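PDB 5UX5: BIFUNCTIONAL PROTEIN Proline utilization A (PutA) from Corynebacterium freiburgense, which catalyses the oxidation of proline to glutamate in two steps, joining an FAD-dependent proline dehydrogenase and an NAD-dependent glutamate-semialdehyde dehydrogenase in one chain. Local coordinates for residues H1013-A1018 with F1055-A1060; T976-G981 with W1009-S1014; Y336-E341 with T371-E376; Q277-A282 with E343-G348. All coordinates share one frame; numbering follows the deposited sequence.

Contact 1 (H1013-A1018 with F1055-A1060)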
# COMPACT_ATOMS: atom_id res chain seq x y z
N HIS A 1013 30.32 -3.77 8.93
CA HIS A 1013 29.36 -4.58 8.18
C HIS A 1013 30.01 -5.51 7.16
O HIS A 1013 29.36 -5.96 6.21
CB HIS A 1013 28.31 -3.68 7.51
CG HIS A 1013 27.80 -2.63 8.43
ND1 HIS A 1013 28.09 -1.29 8.27
CD2 HIS A 1013 27.13 -2.73 9.60
CE1 HIS A 1013 27.56 -0.60 9.27
NE2 HIS A 1013 26.99 -1.46 10.10
N SER A 1014 31.27 -5.86 7.38
CA SER A 1014 31.95 -6.83 6.54
C SER A 1014 31.43 -8.24 6.81
O SER A 1014 30.86 -8.54 7.86
CB SER A 1014 33.45 -6.76 6.77
OG SER A 1014 33.91 -5.46 6.55
N ARG A 1015 31.65 -9.10 5.83
CA ARG A 1015 31.45 -10.53 5.99
C ARG A 1015 32.82 -11.19 6.00
O ARG A 1015 33.65 -10.90 5.14
CB ARG A 1015 30.58 -11.11 4.86
CG ARG A 1015 29.09 -10.81 4.89
CD ARG A 1015 28.40 -11.42 3.69
NE ARG A 1015 27.00 -11.04 3.56
CZ ARG A 1015 26.23 -11.36 2.52
NH1 ARG A 1015 26.73 -12.06 1.51
NH2 ARG A 1015 24.97 -10.99 2.47
N ILE A 1016 33.07 -12.06 6.98
CA ILE A 1016 34.38 -12.68 7.16
C ILE A 1016 34.17 -14.18 7.12
O ILE A 1016 33.44 -14.73 7.96
CB ILE A 1016 35.05 -12.25 8.47
CG1 ILE A 1016 35.23 -10.74 8.50
CG2 ILE A 1016 36.35 -12.86 8.60
CD1 ILE A 1016 35.18 -10.18 9.90
N ARG A 1017 34.75 -14.84 6.11
CA ARG A 1017 34.63 -16.29 5.95
C ARG A 1017 35.80 -16.99 6.64
O ARG A 1017 36.96 -16.63 6.42
CB ARG A 1017 34.59 -16.69 4.47
CG ARG A 1017 34.13 -18.13 4.22
CD ARG A 1017 32.68 -18.30 4.62
NE ARG A 1017 32.12 -19.61 4.28
CZ ARG A 1017 32.06 -20.66 5.10
NH1 ARG A 1017 32.54 -20.59 6.33
NH2 ARG A 1017 31.52 -21.79 4.68
N ALA A 1018 35.48 -17.99 7.46
CA ALA A 1018 36.48 -18.78 8.18
C ALA A 1018 36.82 -20.02 7.37
O ALA A 1018 35.93 -20.77 6.96
CB ALA A 1018 35.97 -19.20 9.55
N PHE A 1055 28.15 -15.03 -0.77
CA PHE A 1055 28.71 -14.17 -1.80
C PHE A 1055 27.68 -13.25 -2.43
O PHE A 1055 28.00 -12.56 -3.40
CB PHE A 1055 29.37 -15.04 -2.87
CG PHE A 1055 30.58 -15.78 -2.37
CD1 PHE A 1055 30.44 -16.90 -1.56
CD2 PHE A 1055 31.85 -15.35 -2.69
CE1 PHE A 1055 31.55 -17.57 -1.08
CE2 PHE A 1055 32.97 -16.03 -2.22
CZ PHE A 1055 32.82 -17.14 -1.42
N LEU A 1056 26.46 -13.20 -1.88
CA LEU A 1056 25.32 -12.52 -2.50
C LEU A 1056 24.51 -11.72 -1.47
O LEU A 1056 24.36 -12.09 -0.31
CB LEU A 1056 24.39 -13.53 -3.18
CG LEU A 1056 25.00 -14.37 -4.31
CD1 LEU A 1056 24.11 -15.56 -4.59
CD2 LEU A 1056 25.22 -13.55 -5.57
N LYS A 1057 23.96 -10.62 -1.94
CA LYS A 1057 23.06 -9.79 -1.16
C LYS A 1057 21.66 -9.90 -1.76
O LYS A 1057 21.45 -9.54 -2.92
CB LYS A 1057 23.54 -8.34 -1.16
CG LYS A 1057 24.89 -8.06 -0.55
CD LYS A 1057 25.19 -6.57 -0.65
CE LYS A 1057 25.20 -6.15 -2.10
NZ LYS A 1057 25.89 -4.86 -2.38
N GLU A 1058 20.70 -10.34 -0.96
CA GLU A 1058 19.34 -10.46 -1.47
C GLU A 1058 18.75 -9.07 -1.69
O GLU A 1058 19.10 -8.12 -0.99
CB GLU A 1058 18.48 -11.25 -0.48
CG GLU A 1058 19.00 -12.65 -0.22
CD GLU A 1058 18.19 -13.42 0.81
OE1 GLU A 1058 18.57 -14.58 1.12
OE2 GLU A 1058 17.19 -12.86 1.32
N GLN A 1059 17.86 -8.96 -2.69
CA GLN A 1059 17.21 -7.68 -2.99
C GLN A 1059 15.83 -7.86 -3.60
O GLN A 1059 15.65 -8.65 -4.54
CB GLN A 1059 18.06 -6.84 -3.95
CG GLN A 1059 17.43 -5.52 -4.36
CD GLN A 1059 18.26 -4.76 -5.35
OE1 GLN A 1059 18.49 -5.22 -6.47
NE2 GLN A 1059 18.70 -3.56 -4.97
N ALA A 1060 14.87 -7.06 -3.13
CA ALA A 1060 13.52 -7.00 -3.69
C ALA A 1060 13.34 -5.71 -4.47
O ALA A 1060 13.62 -4.63 -3.94
CB ALA A 1060 12.47 -7.08 -2.59
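Arg1015 reaches across to the backbone of Leu1056 and grips a single acceptor, the carbonyl O, with both terminal nitrogens. Its NH1 lies 3.0 Å and its NH2 3.1 Å from Leu1056 O, with N-H...O angles of 150° and 146°, and the oxygen sits within the plane of the guanidinium group. Seen from the acceptor, both donors come from the same face, above the carbonyl plane rather than along a lone pair. The side chain spans the gap because it runs extended from CG to NE. Strands 1015-1018 and 1056-1064 both pair with the long strand 965-980, the first parallel and the second antiparallel, in the C-terminal part of the protein; the arginine thus ties together two strands that border the same neighbour. Beside the bonded end, Lys1057 CG lies 4.2 Å from Arg1015 NH2, approaching the guanidinium obliquely, while the rest of the lysine chain runs off from the guanidinium. Two residues further on, Arg1017 satisfies its donors elsewhere: NH2 forms a salt bridge with Glu1051, and NH1 bonds the carbonyls of Ile1040 and Gly1042. The carboxylate of Glu1058 is likewise engaged, by Asn905 ND2 and the backbone N of Lys900.

Contact 2 (T976-G981 with W1009-S1014)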
# COMPACT_ATOMS: atom_id res chain seq x y z
N THR A 976 33.07 -7.47 -1.59
CA THR A 976 34.29 -7.91 -0.92
C THR A 976 33.95 -8.89 0.18
O THR A 976 33.10 -8.60 1.04
CB THR A 976 35.04 -6.72 -0.30
OG1 THR A 976 35.33 -5.73 -1.30
CG2 THR A 976 36.33 -7.22 0.31
N LEU A 977 34.66 -10.02 0.19
CA LEU A 977 34.59 -11.02 1.25
C LEU A 977 35.97 -11.19 1.89
O LEU A 977 36.98 -11.31 1.20
CB LEU A 977 34.08 -12.37 0.72
CG LEU A 977 33.93 -13.45 1.79
CD1 LEU A 977 32.92 -13.02 2.80
CD2 LEU A 977 33.51 -14.77 1.21
N TYR A 978 36.01 -11.13 3.22
CA TYR A 978 37.23 -11.34 3.98
C TYR A 978 37.35 -12.81 4.38
O TYR A 978 36.35 -13.45 4.73
CB TYR A 978 37.26 -10.44 5.22
CG TYR A 978 37.51 -8.99 4.86
CD1 TYR A 978 38.81 -8.52 4.69
CD2 TYR A 978 36.46 -8.08 4.70
CE1 TYR A 978 39.07 -7.22 4.35
CE2 TYR A 978 36.70 -6.74 4.36
CZ TYR A 978 38.02 -6.31 4.19
OH TYR A 978 38.30 -5.00 3.87
N VAL A 979 38.57 -13.33 4.33
CA VAL A 979 38.82 -14.75 4.58
C VAL A 979 39.83 -14.88 5.71
O VAL A 979 40.90 -14.25 5.68
CB VAL A 979 39.33 -15.46 3.31
CG1 VAL A 979 39.49 -16.95 3.55
CG2 VAL A 979 38.41 -15.19 2.15
N VAL A 980 39.51 -15.70 6.71
CA VAL A 980 40.37 -15.92 7.86
C VAL A 980 40.77 -17.39 7.93
O VAL A 980 39.91 -18.28 7.87
CB VAL A 980 39.69 -15.51 9.16
CG1 VAL A 980 40.64 -15.77 10.31
CG2 VAL A 980 39.38 -14.07 9.11
N GLY A 981 42.07 -17.64 8.01
CA GLY A 981 42.58 -18.99 8.11
C GLY A 981 43.37 -19.37 6.88
O GLY A 981 43.37 -18.68 5.87
N TRP A 1009 42.53 -4.55 10.62
CA TRP A 1009 41.24 -3.87 10.58
C TRP A 1009 40.41 -4.31 9.36
O TRP A 1009 40.93 -4.71 8.31
CB TRP A 1009 41.47 -2.37 10.54
CG TRP A 1009 40.27 -1.46 10.36
CD1 TRP A 1009 39.61 -0.78 11.33
CD2 TRP A 1009 39.64 -1.07 9.11
NE1 TRP A 1009 38.60 -0.01 10.79
CE2 TRP A 1009 38.60 -0.17 9.43
CE3 TRP A 1009 39.85 -1.41 7.77
CZ2 TRP A 1009 37.76 0.40 8.46
CZ3 TRP A 1009 39.01 -0.85 6.79
CH2 TRP A 1009 37.98 0.05 7.15
N PHE A 1010 39.09 -4.18 9.50
CA PHE A 1010 38.15 -4.43 8.42
C PHE A 1010 36.95 -3.51 8.63
O PHE A 1010 36.64 -3.14 9.76
CB PHE A 1010 37.72 -5.90 8.36
CG PHE A 1010 37.30 -6.48 9.69
CD1 PHE A 1010 35.99 -6.36 10.14
CD2 PHE A 1010 38.22 -7.14 10.50
CE1 PHE A 1010 35.60 -6.90 11.37
CE2 PHE A 1010 37.84 -7.68 11.73
CZ PHE A 1010 36.53 -7.56 12.16
N PRO A 1011 36.26 -3.12 7.56
CA PRO A 1011 35.25 -2.06 7.66
C PRO A 1011 34.02 -2.52 8.40
O PRO A 1011 33.79 -3.73 8.56
CB PRO A 1011 34.91 -1.75 6.19
CG PRO A 1011 35.93 -2.41 5.38
CD PRO A 1011 36.43 -3.57 6.17
N PRO A 1012 33.19 -1.60 8.87
CA PRO A 1012 31.90 -2.01 9.45
C PRO A 1012 31.06 -2.78 8.43
O PRO A 1012 31.07 -2.47 7.23
CB PRO A 1012 31.24 -0.68 9.85
CG PRO A 1012 32.41 0.28 10.07
CD PRO A 1012 33.47 -0.16 9.08
N HIS A 1013 30.32 -3.77 8.93
CA HIS A 1013 29.36 -4.58 8.18
C HIS A 1013 30.01 -5.51 7.16
O HIS A 1013 29.36 -5.96 6.21
CB HIS A 1013 28.31 -3.68 7.51
CG HIS A 1013 27.80 -2.63 8.43
ND1 HIS A 1013 28.09 -1.29 8.27
CD2 HIS A 1013 27.13 -2.73 9.60
CE1 HIS A 1013 27.56 -0.60 9.27
NE2 HIS A 1013 26.99 -1.46 10.10
N SER A 1014 31.27 -5.86 7.38
CA SER A 1014 31.95 -6.83 6.54
C SER A 1014 31.43 -8.24 6.81
O SER A 1014 30.86 -8.54 7.86
CB SER A 1014 33.45 -6.76 6.77
OG SER A 1014 33.91 -5.46 6.55
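Tyr978 packs against Phe1010, Pro1011 and Ser1014 in a buried contact between strand and loop, where the segment 1009-1014 leads into strand 1015-1018 beside the end of strand 965-980. The main element is a CH-pi interaction: Phe1010 CB stands over the centre of one face of the tyrosine ring, 4.2 Å from the centroid and 11° off the ring normal. The phenyl group itself turns off from there, toward Ile1016 and Trp1031 of helix 1026-1035. Pro1011 meets the hydroxyl end of the tyrosine, with the two side chains crossing obliquely; its CD lies 3.3 Å from Tyr978 OH and 3.7 Å from Tyr978 CE2. Nearer the root of the ring, Ser1014 CB is 3.9 Å from Tyr978 CD2. With CG anti to its carbonyl carbon (chi1 -73°), Tyr978 directs the ring into the loop. The loop closes in a type II beta turn from Pro1011 to Ser1014, in which His1013 takes the positive phi of the third position. Ser1014 OG braces the turn by donating to Pro1011 O at 2.7 Å, from above the carbonyl plane. No hydrogen bond joins the two segments, and the phenol OH makes a weak one to Arg1002 NH1. Adhesion here therefore rests on ring-to-aliphatic packing, while the polar bond of Ser1014 OG stays within the turn, linking its first and last residues.

Contact 3 (Y336-E341 with T371-E376); sequences YILRPE and TQLDVE. With FAD (flavin-adenine dinucleotide), chain E.
Gln372 and Leu373 take up the side chain of Leu338 in the beta/alpha barrel of the proline dehydrogenase domain, where the end of helix 323-337 meets the start of barrel strand 373-378. Gln372 belongs to a short 3-10 turn, and Gln372 CB, directed toward the other segment, lies 4.2 Å from Leu338 CD2. Leu373 opens the strand: its CD1 touches the other methyl, Leu338 CD1, also at 4.2 Å, and the two leucines cross at about a right angle. Leu373 also packs on Ala360 and Ser364 of helix 354-367. Leu338 is offered to this pair by an inverse gamma turn centred on it, closed by a weak bond from Arg339 N to Ile337 O. Further along, Asp374 forms a salt bridge with Lys294, whereas Val375 packs on Val357 of helix 354-367. Glu376 ends the segment at the flavin. Its carboxylate is held by salt bridges to Lys294 and Arg296 and by a hydrogen bond with the hydroxyl of Tyr185. The 7-methyl carbon of the isoalloxazine, FAD C7M, approaches Glu376 C to 3.6 Å and Glu376 CB to 3.9 Å.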
# COMPACT_ATOMS: atom_id res chain seq x y z
N TYR A 336 -36.28 0.35 -13.20
CA TYR A 336 -36.87 0.44 -11.88
C TYR A 336 -37.35 1.86 -11.58
O TYR A 336 -38.41 2.06 -10.97
CB TYR A 336 -35.83 -0.01 -10.85
CG TYR A 336 -36.21 0.12 -9.38
CD1 TYR A 336 -36.15 1.34 -8.71
CD2 TYR A 336 -36.53 -1.01 -8.63
CE1 TYR A 336 -36.47 1.43 -7.36
CE2 TYR A 336 -36.85 -0.93 -7.29
CZ TYR A 336 -36.82 0.29 -6.65
OH TYR A 336 -37.14 0.35 -5.31
N ILE A 337 -36.59 2.86 -12.02
CA ILE A 337 -36.72 4.21 -11.48
C ILE A 337 -37.67 5.04 -12.34
O ILE A 337 -38.32 5.96 -11.84
CB ILE A 337 -35.33 4.86 -11.34
CG1 ILE A 337 -35.33 5.95 -10.26
CG2 ILE A 337 -34.84 5.41 -12.65
CD1 ILE A 337 -35.65 5.41 -8.92
N LEU A 338 -37.77 4.71 -13.64
CA LEU A 338 -38.65 5.43 -14.56
C LEU A 338 -40.08 4.88 -14.52
O LEU A 338 -40.60 4.31 -15.48
CB LEU A 338 -38.09 5.38 -15.98
CG LEU A 338 -37.04 6.44 -16.27
CD1 LEU A 338 -36.64 6.31 -17.72
CD2 LEU A 338 -37.60 7.83 -15.97
N ARG A 339 -40.74 5.13 -13.40
CA ARG A 339 -42.11 4.73 -13.11
C ARG A 339 -42.82 5.89 -12.45
O ARG A 339 -42.18 6.78 -11.88
CB ARG A 339 -42.19 3.55 -12.15
CG ARG A 339 -41.29 2.49 -12.51
CD ARG A 339 -41.55 1.23 -11.75
NE ARG A 339 -40.72 0.26 -12.42
CZ ARG A 339 -40.95 -1.03 -12.46
NH1 ARG A 339 -42.00 -1.54 -11.84
NH2 ARG A 339 -40.11 -1.80 -13.12
N PRO A 340 -44.15 5.88 -12.45
CA PRO A 340 -44.88 6.87 -11.65
C PRO A 340 -44.69 6.66 -10.16
O PRO A 340 -44.67 7.63 -9.40
CB PRO A 340 -46.34 6.69 -12.09
CG PRO A 340 -46.26 6.04 -13.41
CD PRO A 340 -45.03 5.17 -13.38
N GLU A 341 -44.47 5.41 -9.73
CA GLU A 341 -44.20 5.15 -8.32
C GLU A 341 -43.06 6.03 -7.79
O GLU A 341 -43.07 6.43 -6.61
CB GLU A 341 -43.86 3.67 -8.12
CG GLU A 341 -43.48 3.33 -6.69
CD GLU A 341 -43.20 1.85 -6.45
OE1 GLU A 341 -42.91 1.51 -5.28
OE2 GLU A 341 -43.28 1.05 -7.41
N THR A 371 -41.33 13.74 -17.93
CA THR A 371 -40.83 14.84 -17.12
C THR A 371 -39.87 14.40 -16.02
O THR A 371 -39.48 15.21 -15.17
CB THR A 371 -42.01 15.61 -16.51
OG1 THR A 371 -42.79 14.73 -15.70
CG2 THR A 371 -42.85 16.21 -17.64
N GLN A 372 -39.49 13.13 -15.99
CA GLN A 372 -38.42 12.70 -15.11
C GLN A 372 -37.15 12.35 -15.87
O GLN A 372 -36.18 11.92 -15.24
CB GLN A 372 -38.86 11.49 -14.28
CG GLN A 372 -39.47 11.85 -12.95
CD GLN A 372 -40.89 12.31 -13.08
OE1 GLN A 372 -41.72 11.61 -13.66
NE2 GLN A 372 -41.18 13.52 -12.59
N LEU A 373 -37.12 12.51 -17.19
CA LEU A 373 -36.01 12.05 -17.99
C LEU A 373 -35.27 13.23 -18.59
O LEU A 373 -35.80 13.91 -19.48
CB LEU A 373 -36.48 11.10 -19.09
CG LEU A 373 -35.42 10.51 -20.01
CD1 LEU A 373 -34.50 9.59 -19.23
CD2 LEU A 373 -36.08 9.78 -21.15
N ASP A 374 -34.05 13.44 -18.13
CA ASP A 374 -33.06 14.26 -18.81
C ASP A 374 -32.01 13.30 -19.34
O ASP A 374 -31.84 12.21 -18.80
CB ASP A 374 -32.42 15.27 -17.85
CG ASP A 374 -33.44 16.18 -17.17
OD1 ASP A 374 -34.49 16.46 -17.78
OD2 ASP A 374 -33.19 16.63 -16.03
N VAL A 375 -31.34 13.67 -20.43
CA VAL A 375 -30.21 12.92 -20.98
C VAL A 375 -28.96 13.76 -20.84
O VAL A 375 -28.94 14.93 -21.27
CB VAL A 375 -30.43 12.52 -22.45
CG1 VAL A 375 -29.13 11.99 -23.04
CG2 VAL A 375 -31.56 11.51 -22.59
N GLU A 376 -27.91 13.20 -20.26
CA GLU A 376 -26.67 13.93 -20.04
C GLU A 376 -25.57 13.34 -20.93
O GLU A 376 -25.40 12.12 -20.97
CB GLU A 376 -26.30 13.91 -18.56
CG GLU A 376 -27.50 14.32 -17.63
CD GLU A 376 -27.06 14.63 -16.20
OE1 GLU A 376 -27.93 15.00 -15.36
OE2 GLU A 376 -25.85 14.51 -15.92
PA FAD E . -20.35 2.18 -23.50
O1A FAD E . -19.29 1.68 -24.55
O2A FAD E . -21.71 1.67 -23.57
O5B FAD E . -20.08 1.92 -22.07
C5B FAD E . -18.74 1.85 -21.60
C4B FAD E . -18.77 1.50 -20.13
O4B FAD E . -18.95 0.13 -19.94
C3B FAD E . -17.49 1.84 -19.42
O3B FAD E . -17.34 3.16 -19.05
C2B FAD E . -17.53 0.93 -18.25
O2B FAD E . -18.17 1.51 -17.17
C1B FAD E . -18.23 -0.28 -18.80
N9A FAD E . -17.32 -1.36 -19.15
C8A FAD E . -16.59 -1.47 -20.33
N7A FAD E . -15.83 -2.59 -20.29
C5A FAD E . -16.03 -3.28 -19.09
C6A FAD E . -15.53 -4.47 -18.54
N6A FAD E . -14.56 -5.32 -19.21
N1A FAD E . -15.96 -4.86 -17.33
C2A FAD E . -16.86 -4.09 -16.64
N3A FAD E . -17.37 -2.92 -17.15
C4A FAD E . -16.98 -2.49 -18.35
N1 FAD E . -18.41 8.32 -14.76
C2 FAD E . -18.29 8.20 -13.32
O2 FAD E . -17.67 7.09 -12.81
N3 FAD E . -18.75 9.23 -12.50
C4 FAD E . -19.37 10.37 -13.02
O4 FAD E . -19.83 11.37 -12.19
C4X FAD E . -19.64 10.44 -14.50
N5 FAD E . -20.40 11.46 -15.07
C5X FAD E . -20.68 11.47 -16.44
C6 FAD E . -21.44 12.49 -17.02
C7 FAD E . -21.69 12.47 -18.39
C7M FAD E . -22.49 13.56 -19.05
C8 FAD E . -21.22 11.45 -19.18
C8M FAD E . -21.49 11.43 -20.65
C9 FAD E . -20.46 10.43 -18.61
C9A FAD E . -20.20 10.44 -17.25
N10 FAD E . -19.44 9.37 -16.70
C10 FAD E . -19.15 9.35 -15.32
C1' FAD E . -18.90 8.32 -17.59
C2' FAD E . -19.68 7.04 -17.67
O2' FAD E . -19.59 6.38 -16.46
C3' FAD E . -19.08 6.22 -18.84
O3' FAD E . -17.78 5.91 -18.51
C4' FAD E . -19.07 6.85 -20.23
O4' FAD E . -20.05 7.80 -20.42
C5' FAD E . -19.04 5.82 -21.38
O5' FAD E . -19.98 4.75 -21.28
P FAD E . -21.23 4.54 -22.29
O1P FAD E . -22.66 4.30 -21.66
O2P FAD E . -21.00 5.80 -23.22
O3P FAD E . -20.72 3.61 -23.52

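Contact 4 (Q277-A282 with E343-G348)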
# COMPACT_ATOMS: atom_id res chain seq x y z
N GLN A 277 -32.66 2.36 -2.09
CA GLN A 277 -32.67 3.13 -0.86
C GLN A 277 -32.89 4.61 -1.15
O GLN A 277 -33.64 5.28 -0.43
CB GLN A 277 -31.38 2.91 -0.09
CG GLN A 277 -31.40 3.40 1.33
CD GLN A 277 -31.19 4.92 1.37
OE1 GLN A 277 -30.64 5.48 0.42
NE2 GLN A 277 -31.60 5.56 2.46
N LEU A 278 -32.26 5.13 -2.21
CA LEU A 278 -32.48 6.52 -2.57
C LEU A 278 -33.92 6.76 -3.04
O LEU A 278 -34.49 7.82 -2.75
CB LEU A 278 -31.48 6.95 -3.64
CG LEU A 278 -30.08 7.31 -3.12
CD1 LEU A 278 -29.01 6.98 -4.12
CD2 LEU A 278 -30.07 8.77 -2.85
N ALA A 279 -34.54 5.78 -3.71
CA ALA A 279 -35.92 5.96 -4.15
C ALA A 279 -36.85 6.02 -2.95
O ALA A 279 -37.79 6.83 -2.92
CB ALA A 279 -36.34 4.84 -5.10
N ASP A 280 -36.59 5.19 -1.93
CA ASP A 280 -37.40 5.29 -0.72
C ASP A 280 -37.14 6.62 -0.04
O ASP A 280 -38.09 7.30 0.37
CB ASP A 280 -37.12 4.13 0.25
CG ASP A 280 -37.50 2.75 -0.32
OD1 ASP A 280 -38.36 2.65 -1.25
OD2 ASP A 280 -36.97 1.74 0.19
N PHE A 281 -35.86 7.04 0.02
CA PHE A 281 -35.50 8.33 0.62
C PHE A 281 -36.28 9.47 -0.01
O PHE A 281 -36.78 10.37 0.69
CB PHE A 281 -33.99 8.58 0.49
CG PHE A 281 -33.59 9.95 0.88
CD1 PHE A 281 -33.51 10.29 2.22
CD2 PHE A 281 -33.39 10.93 -0.07
CE1 PHE A 281 -33.19 11.58 2.61
CE2 PHE A 281 -33.07 12.22 0.32
CZ PHE A 281 -32.97 12.54 1.66
N ALA A 282 -36.40 9.47 -1.33
CA ALA A 282 -37.17 10.49 -2.02
C ALA A 282 -38.64 10.46 -1.62
O ALA A 282 -39.30 11.51 -1.63
CB ALA A 282 -37.02 10.32 -3.53
N GLU A 343 -42.04 9.19 -8.92
CA GLU A 343 -42.09 10.55 -9.45
C GLU A 343 -41.11 11.50 -8.75
O GLU A 343 -40.70 12.50 -9.35
CB GLU A 343 -43.52 11.12 -9.34
N ASN A 344 -40.69 11.19 -7.53
CA ASN A 344 -39.82 12.11 -6.80
C ASN A 344 -38.35 11.94 -7.14
O ASN A 344 -37.53 12.75 -6.68
CB ASN A 344 -40.05 11.94 -5.31
CG ASN A 344 -41.39 12.49 -4.90
OD1 ASN A 344 -41.71 13.62 -5.25
ND2 ASN A 344 -42.19 11.70 -4.18
N VAL A 345 -37.99 10.97 -7.97
CA VAL A 345 -36.62 10.74 -8.40
C VAL A 345 -36.58 11.04 -9.89
O VAL A 345 -36.99 10.21 -10.71
CB VAL A 345 -36.15 9.31 -8.10
CG1 VAL A 345 -34.63 9.23 -8.22
CG2 VAL A 345 -36.59 8.88 -6.72
N ARG A 346 -36.11 12.23 -10.26
CA ARG A 346 -35.77 12.49 -11.65
C ARG A 346 -34.48 11.75 -11.99
O ARG A 346 -33.72 11.34 -11.11
CB ARG A 346 -35.60 13.98 -11.89
CG ARG A 346 -36.76 14.85 -11.37
CD ARG A 346 -36.79 16.21 -12.04
NE ARG A 346 -36.94 16.06 -13.48
CZ ARG A 346 -35.96 16.29 -14.35
NH1 ARG A 346 -34.75 16.68 -13.92
NH2 ARG A 346 -36.17 16.11 -15.65
N VAL A 347 -34.25 11.57 -13.29
CA VAL A 347 -33.20 10.69 -13.78
C VAL A 347 -32.43 11.36 -14.91
O VAL A 347 -33.01 11.69 -15.95
CB VAL A 347 -33.76 9.36 -14.29
CG1 VAL A 347 -32.66 8.42 -14.55
CG2 VAL A 347 -34.72 8.80 -13.30
N GLY A 348 -31.12 11.48 -14.74
CA GLY A 348 -30.26 11.80 -15.86
C GLY A 348 -29.57 10.55 -16.39
O GLY A 348 -28.73 9.97 -15.69
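Ala282 N donates to Leu278 O at 2.9 Å, a regular helical bond on the turn that sets the alanine methyl against Val345 and Asn344. This segment of helix 271-287 lies on the outside of the proline dehydrogenase barrel, and strand 345-350 is one of the parallel strands of its wall, hydrogen-bonded to strand 293-298. Val345 supplies a single branch to the contact. With CG1 anti to the backbone N (chi1 -165°), its CG2 is left to approach the helix, 3.5 Å from Ala282 CB and 3.9 Å from Ala279 CA. One methyl thus spans two alanines placed three residues apart. At the edge of the patch, Asn344 brings its CB to 3.9 Å from Ala282 CB and 3.8 Å from Ala282 O; its ND2, at 3.9 Å from the same oxygen, makes no hydrogen bond to it. Ile337 of helix 323-337 packs on both Ala279 and Val345, and Ile293 and Ile295 extend the apolar layer from the adjoining strand. With alanine as the facing residue, the helix backbone comes near the loop residue that leads into the strand, Ala282 CA standing 5.7 Å from Asn344 CA. Since no polar bond crosses the interface, cohesion between these segments comes from apolar packing of methyl and methylene groups.

In the fold
The four contacts form two pairs on opposite sides of the chain's centre. Contacts 3 and 4, with centres about 9 Å apart, belong to the same barrel: strands 345-350 and 373-378 are neighbours, joined by the salt bridge from Arg346 NH1 to Asp374 OD2 at 2.6 Å and by Ile337 packing on Val347. Contact 3 alone touches the flavin, through Glu376. Contacts 1 and 2, about 10 Å between centres, share His1013 and Ser1014 and meet along strand 965-980, where Arg1017 N and Tyr978 O probably hydrogen-bond. Contacts 1 and 3 are about 70 Å apart between centres and about 45 Å between nearest atoms, and neither C-terminal contact touches the FAD.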